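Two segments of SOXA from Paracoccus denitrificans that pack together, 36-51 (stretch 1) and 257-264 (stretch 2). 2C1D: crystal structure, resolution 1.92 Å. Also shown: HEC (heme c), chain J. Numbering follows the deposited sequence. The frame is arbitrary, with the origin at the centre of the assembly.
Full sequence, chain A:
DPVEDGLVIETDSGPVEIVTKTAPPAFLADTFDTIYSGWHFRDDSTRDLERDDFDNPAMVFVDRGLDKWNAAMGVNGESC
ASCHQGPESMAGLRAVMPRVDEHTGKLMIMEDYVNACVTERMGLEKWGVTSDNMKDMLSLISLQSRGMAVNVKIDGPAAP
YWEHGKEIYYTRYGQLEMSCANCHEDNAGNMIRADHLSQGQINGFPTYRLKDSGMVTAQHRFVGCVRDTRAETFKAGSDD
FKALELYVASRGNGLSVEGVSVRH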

# COMPACT_ATOMS: atom_id res chain seq x y z
N TYR A 36 -7.89 3.66 -12.30
CA TYR A 36 -7.84 5.04 -11.88
C TYR A 36 -6.49 5.33 -11.24
O TYR A 36 -5.95 4.51 -10.49
CB TYR A 36 -8.88 5.35 -10.79
CG TYR A 36 -10.34 5.22 -11.20
CD1 TYR A 36 -11.03 4.02 -11.01
CD2 TYR A 36 -11.04 6.29 -11.74
CE1 TYR A 36 -12.39 3.88 -11.39
CE2 TYR A 36 -12.40 6.17 -12.10
CZ TYR A 36 -13.06 4.97 -11.93
OH TYR A 36 -14.39 4.84 -12.29
N SER A 37 -5.98 6.51 -11.49
CA SER A 37 -4.90 7.05 -10.68
C SER A 37 -5.41 7.27 -9.26
O SER A 37 -6.60 7.57 -9.07
CB SER A 37 -4.48 8.40 -11.25
OG SER A 37 -3.71 9.14 -10.33
N GLY A 38 -4.51 7.14 -8.30
CA GLY A 38 -4.74 7.55 -6.92
C GLY A 38 -5.15 8.99 -6.71
O GLY A 38 -5.76 9.31 -5.70
N TRP A 39 -4.83 9.87 -7.67
CA TRP A 39 -5.30 11.25 -7.67
C TRP A 39 -6.82 11.36 -7.51
O TRP A 39 -7.31 12.26 -6.79
CB TRP A 39 -4.86 11.91 -8.98
CG TRP A 39 -5.13 13.35 -9.13
CD1 TRP A 39 -4.36 14.40 -8.68
CD2 TRP A 39 -6.21 13.94 -9.85
NE1 TRP A 39 -4.90 15.59 -9.07
CE2 TRP A 39 -6.04 15.35 -9.80
CE3 TRP A 39 -7.29 13.43 -10.55
CZ2 TRP A 39 -6.94 16.25 -10.40
CZ3 TRP A 39 -8.20 14.34 -11.17
CH2 TRP A 39 -8.00 15.73 -11.08
N HIS A 40 -7.55 10.46 -8.14
CA HIS A 40 -9.00 10.46 -8.09
C HIS A 40 -9.57 10.23 -6.69
O HIS A 40 -10.72 10.57 -6.46
CB HIS A 40 -9.60 9.41 -9.05
CG HIS A 40 -9.81 9.93 -10.43
ND1 HIS A 40 -10.87 10.75 -10.77
CD2 HIS A 40 -9.07 9.80 -11.56
CE1 HIS A 40 -10.77 11.10 -12.04
NE2 HIS A 40 -9.68 10.54 -12.54
N PHE A 41 -8.80 9.64 -5.79
CA PHE A 41 -9.27 9.33 -4.44
C PHE A 41 -8.81 10.36 -3.41
O PHE A 41 -9.04 10.20 -2.21
CB PHE A 41 -8.76 7.94 -4.05
CG PHE A 41 -9.22 6.86 -4.99
CD1 PHE A 41 -8.52 6.59 -6.14
CD2 PHE A 41 -10.35 6.12 -4.71
CE1 PHE A 41 -8.95 5.61 -7.00
CE2 PHE A 41 -10.77 5.12 -5.57
CZ PHE A 41 -10.09 4.88 -6.71
N ARG A 42 -8.17 11.43 -3.86
CA ARG A 42 -7.71 12.45 -2.94
C ARG A 42 -8.74 13.58 -2.82
O ARG A 42 -9.58 13.73 -3.70
CB ARG A 42 -6.35 12.98 -3.40
CG ARG A 42 -5.35 11.89 -3.73
CD ARG A 42 -4.66 11.27 -2.53
NE ARG A 42 -5.53 10.50 -1.63
CZ ARG A 42 -5.74 9.19 -1.70
NH1 ARG A 42 -5.20 8.46 -2.68
NH2 ARG A 42 -6.49 8.58 -0.78
N ASP A 43 -8.69 14.36 -1.74
CA ASP A 43 -9.59 15.51 -1.63
C ASP A 43 -9.15 16.63 -2.59
O ASP A 43 -8.02 16.61 -3.12
CB ASP A 43 -9.74 16.03 -0.17
CG ASP A 43 -8.43 16.42 0.50
OD1 ASP A 43 -7.45 16.79 -0.18
OD2 ASP A 43 -8.29 16.40 1.75
N ASP A 44 -10.02 17.61 -2.83
CA ASP A 44 -9.73 18.58 -3.90
C ASP A 44 -8.50 19.41 -3.61
O ASP A 44 -7.76 19.75 -4.54
CB ASP A 44 -10.90 19.53 -4.23
CG ASP A 44 -10.56 20.48 -5.39
OD1 ASP A 44 -10.12 19.95 -6.48
OD2 ASP A 44 -10.63 21.74 -5.29
N SER A 45 -8.25 19.76 -2.35
CA SER A 45 -7.10 20.59 -2.04
C SER A 45 -5.79 19.82 -2.37
O SER A 45 -4.82 20.42 -2.83
CB SER A 45 -7.13 21.10 -0.59
OG SER A 45 -6.27 20.37 0.27
N THR A 46 -5.79 18.50 -2.19
CA THR A 46 -4.60 17.72 -2.52
C THR A 46 -4.50 17.53 -4.06
O THR A 46 -3.42 17.64 -4.63
CB THR A 46 -4.64 16.36 -1.82
OG1 THR A 46 -4.70 16.56 -0.40
CG2 THR A 46 -3.36 15.58 -2.08
N ARG A 47 -5.63 17.28 -4.71
CA ARG A 47 -5.69 17.15 -6.17
C ARG A 47 -5.14 18.41 -6.82
O ARG A 47 -4.41 18.34 -7.80
CB ARG A 47 -7.12 16.87 -6.65
CG ARG A 47 -7.62 15.47 -6.32
CD ARG A 47 -8.77 14.96 -7.19
NE ARG A 47 -9.82 15.95 -7.40
CZ ARG A 47 -10.81 16.23 -6.53
NH1 ARG A 47 -10.88 15.62 -5.35
NH2 ARG A 47 -11.73 17.13 -6.85
N ASP A 48 -5.47 19.57 -6.23
CA ASP A 48 -5.04 20.86 -6.79
C ASP A 48 -3.52 21.01 -6.78
O ASP A 48 -2.95 21.66 -7.65
CB ASP A 48 -5.72 22.04 -6.06
CG ASP A 48 -7.16 22.27 -6.54
OD1 ASP A 48 -7.85 23.23 -6.06
OD2 ASP A 48 -7.72 21.59 -7.41
N LEU A 49 -2.85 20.39 -5.80
CA LEU A 49 -1.39 20.46 -5.73
C LEU A 49 -0.67 19.83 -6.93
O LEU A 49 0.47 20.14 -7.19
CB LEU A 49 -0.87 19.81 -4.47
CG LEU A 49 -1.35 20.52 -3.21
CD1 LEU A 49 -0.87 19.73 -2.04
CD2 LEU A 49 -0.83 21.95 -3.18
N GLU A 50 -1.34 18.95 -7.65
CA GLU A 50 -0.71 18.31 -8.81
C GLU A 50 -1.05 19.03 -10.12
O GLU A 50 -0.45 18.73 -11.16
CB GLU A 50 -1.11 16.84 -8.87
CG GLU A 50 -0.29 16.02 -9.83
CD GLU A 50 -0.43 14.51 -9.64
OE1 GLU A 50 -0.19 13.79 -10.62
OE2 GLU A 50 -0.77 14.05 -8.52
N ARG A 51 -2.04 19.95 -10.06
CA ARG A 51 -2.59 20.60 -11.26
C ARG A 51 -1.68 21.60 -11.92
O ARG A 51 -1.93 21.97 -13.07
CB ARG A 51 -3.87 21.38 -10.98
CG ARG A 51 -4.99 20.54 -10.54
CD ARG A 51 -6.30 21.30 -10.30
NE ARG A 51 -7.24 20.51 -11.04
CZ ARG A 51 -8.17 19.74 -10.56
NH1 ARG A 51 -8.50 19.71 -9.29
NH2 ARG A 51 -8.84 19.03 -11.43
N VAL A 257 1.90 8.36 -17.13
CA VAL A 257 2.93 8.71 -16.20
C VAL A 257 2.61 10.13 -15.70
O VAL A 257 2.56 11.06 -16.49
CB VAL A 257 4.30 8.69 -16.88
CG1 VAL A 257 5.34 9.18 -15.95
CG2 VAL A 257 4.65 7.27 -17.31
N GLU A 258 2.42 10.29 -14.39
CA GLU A 258 2.13 11.61 -13.82
C GLU A 258 3.37 12.50 -13.72
O GLU A 258 3.24 13.73 -13.66
CB GLU A 258 1.39 11.47 -12.48
CG GLU A 258 0.02 10.82 -12.70
CD GLU A 258 -0.84 10.61 -11.46
OE1 GLU A 258 -0.69 11.32 -10.44
OE2 GLU A 258 -1.72 9.73 -11.53
N GLY A 259 4.55 11.88 -13.75
CA GLY A 259 5.82 12.57 -13.53
C GLY A 259 6.17 12.48 -12.07
O GLY A 259 6.82 11.54 -11.64
N VAL A 260 5.74 13.48 -11.30
CA VAL A 260 5.84 13.42 -9.84
C VAL A 260 4.49 13.81 -9.26
O VAL A 260 4.02 14.93 -9.47
CB VAL A 260 6.97 14.32 -9.24
CG1 VAL A 260 8.34 13.68 -9.39
CG2 VAL A 260 6.94 15.75 -9.81
N SER A 261 3.86 12.87 -8.55
CA SER A 261 2.50 13.06 -8.09
C SER A 261 2.50 13.62 -6.68
O SER A 261 3.53 13.67 -6.03
CB SER A 261 1.72 11.75 -8.16
OG SER A 261 2.07 10.89 -7.11
N VAL A 262 1.33 14.08 -6.23
CA VAL A 262 1.14 14.51 -4.84
C VAL A 262 0.03 13.68 -4.20
O VAL A 262 -1.06 13.55 -4.77
CB VAL A 262 0.78 16.01 -4.72
CG1 VAL A 262 0.69 16.43 -3.27
CG2 VAL A 262 1.84 16.85 -5.46
N ARG A 263 0.33 13.13 -3.04
CA ARG A 263 -0.61 12.29 -2.28
C ARG A 263 -0.50 12.67 -0.79
O ARG A 263 0.38 13.46 -0.43
CB ARG A 263 -0.25 10.80 -2.48
CG ARG A 263 -0.30 10.35 -3.94
CD ARG A 263 -1.69 10.12 -4.46
NE ARG A 263 -1.68 9.60 -5.83
CZ ARG A 263 -1.62 10.36 -6.92
NH1 ARG A 263 -1.56 9.77 -8.10
NH2 ARG A 263 -1.61 11.69 -6.84
N HIS A 264 -1.39 12.15 0.07
CA HIS A 264 -1.25 12.31 1.54
C HIS A 264 -0.01 11.56 2.01
O HIS A 264 0.34 10.49 1.53
CB HIS A 264 -2.51 11.84 2.32
CG HIS A 264 -2.30 11.61 3.80
ND1 HIS A 264 -3.24 11.98 4.75
CD2 HIS A 264 -1.31 10.98 4.50
CE1 HIS A 264 -2.81 11.62 5.96
NE2 HIS A 264 -1.64 11.02 5.83
OXT HIS A 264 0.73 11.98 2.89
FE HEC J . -1.43 -0.03 -0.02
CHA HEC J . -1.46 3.34 -0.59
CHB HEC J . 0.55 -0.40 -2.85
CHC HEC J . -1.23 -3.34 0.57
CHD HEC J . -3.75 0.28 2.43
NA HEC J . -0.61 1.26 -1.47
C1A HEC J . -0.76 2.62 -1.50
C2A HEC J . -0.06 3.12 -2.65
C3A HEC J . 0.50 2.06 -3.28
C4A HEC J . 0.15 0.88 -2.54
CMA HEC J . 1.35 2.06 -4.54
CAA HEC J . 0.02 4.60 -3.09
CBA HEC J . -1.00 4.85 -4.21
CGA HEC J . -0.92 6.28 -4.74
O1A HEC J . -1.70 6.61 -5.66
O2A HEC J . -0.08 7.10 -4.23
NB HEC J . -0.54 -1.54 -0.94
C1B HEC J . 0.28 -1.50 -2.06
C2B HEC J . 0.86 -2.80 -2.25
C3B HEC J . 0.36 -3.61 -1.33
C4B HEC J . -0.49 -2.84 -0.47
CMB HEC J . 1.79 -3.17 -3.41
CAB HEC J . 0.70 -5.11 -1.15
CBB HEC J . 2.04 -5.29 -0.92
NC HEC J . -2.35 -1.31 1.28
C1C HEC J . -2.14 -2.65 1.34
C2C HEC J . -2.94 -3.21 2.41
C3C HEC J . -3.66 -2.20 2.93
C4C HEC J . -3.28 -0.99 2.20
CMC HEC J . -2.91 -4.71 2.76
CAC HEC J . -4.72 -2.13 4.08
CBC HEC J . -4.63 -2.79 5.25
ND HEC J . -2.41 1.52 0.78
C1D HEC J . -3.35 1.43 1.82
C2D HEC J . -3.83 2.75 2.17
C3D HEC J . -3.10 3.69 1.24
C4D HEC J . -2.25 2.85 0.42
CMD HEC J . -4.85 3.14 3.24
CAD HEC J . -3.26 5.23 1.13
CBD HEC J . -4.56 5.51 0.35
CGD HEC J . -4.46 5.15 -1.12
O1D HEC J . -4.81 4.03 -1.54
O2D HEC J . -4.04 5.99 -1.92
O HOH W 1 -1.70 6.89 -9.13
O HOH W 2 -2.66 15.46 -5.91

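The contact between the two segments is organized around the side chain of R263, which leaves the strand 261-263 sideways, although its end comes nearer to stretch 1. With chi1 and chi2 both m (-60° and -77°) and chi3 t, the chain folds at its base and then extends, so that its guanidinium reaches several acceptors at once. R263 NH2 forms a salt bridge with E50 OE2 (3.0 Å) and also donates to the carbonyl O of V262 (2.8 Å), a bond that ties the folded side chain to its own strand. R263 NH1 pairs with E258 OE1 at 2.9 Å, and R263 NE donates to HEC O1A at 3.0 Å with a nearly straight angle of 164°. The propionate oxygen O1A and E50 OE2 both lie near the guanidinium plane, where N-H groups point, whereas G38 C and W39 N cover one face.

That packing depends on G38 having no side chain: a CB there would come within 2.9 Å of R263 NE and 1.9 Å of HEC O1A. Water 1 adds to the same cluster, accepting from G38 N (2.9 Å) and R263 NH1 (3.1 Å).

E50 adopts an extended t, t conformation that carries its carboxylate across to the strand. E50 OE2 accepts from V262 N (3.1 Å, 167°) as well as from R263 NH2, so one oxygen serves both backbone and side chain. The other oxygen, E50 OE1, lies 2.5 Å from E258 OE1; two carboxylate oxygens this close suggest that one of the acids is protonated. E258, with chi1 m and chi2 t, also reaches S37, whose OG donates to E258 OE2 in a very short hydrogen bond of 2.4 Å. The t rotamer of S37 lets the same OG accept from W39 N (3.0 Å), joining the start of the 3-10 segment to this acidic group.

Beyond the polar cluster, V262 points toward stretch 1, and its t rotamer places CG1 3.9 Å from L49 CD1 and 4.3 Å from T46 CG2. The m rotamer of T46 turns this methyl to the strand while T46 OG1 donates to D43 OD1 (2.8 Å), the oxygen that also caps T46 N (3.1 Å). Water 2 bridges the backbones, donating to T46 O (2.6 Å) and V262 O (2.7 Å). R42 bends through m, m and p torsions, packing its CD against R263 CD at 3.7 Å and donating a weak hydrogen bond from R42 NH1 to HEC O2D (2.8 Å), so that arginines from both segments hold the heme propionates.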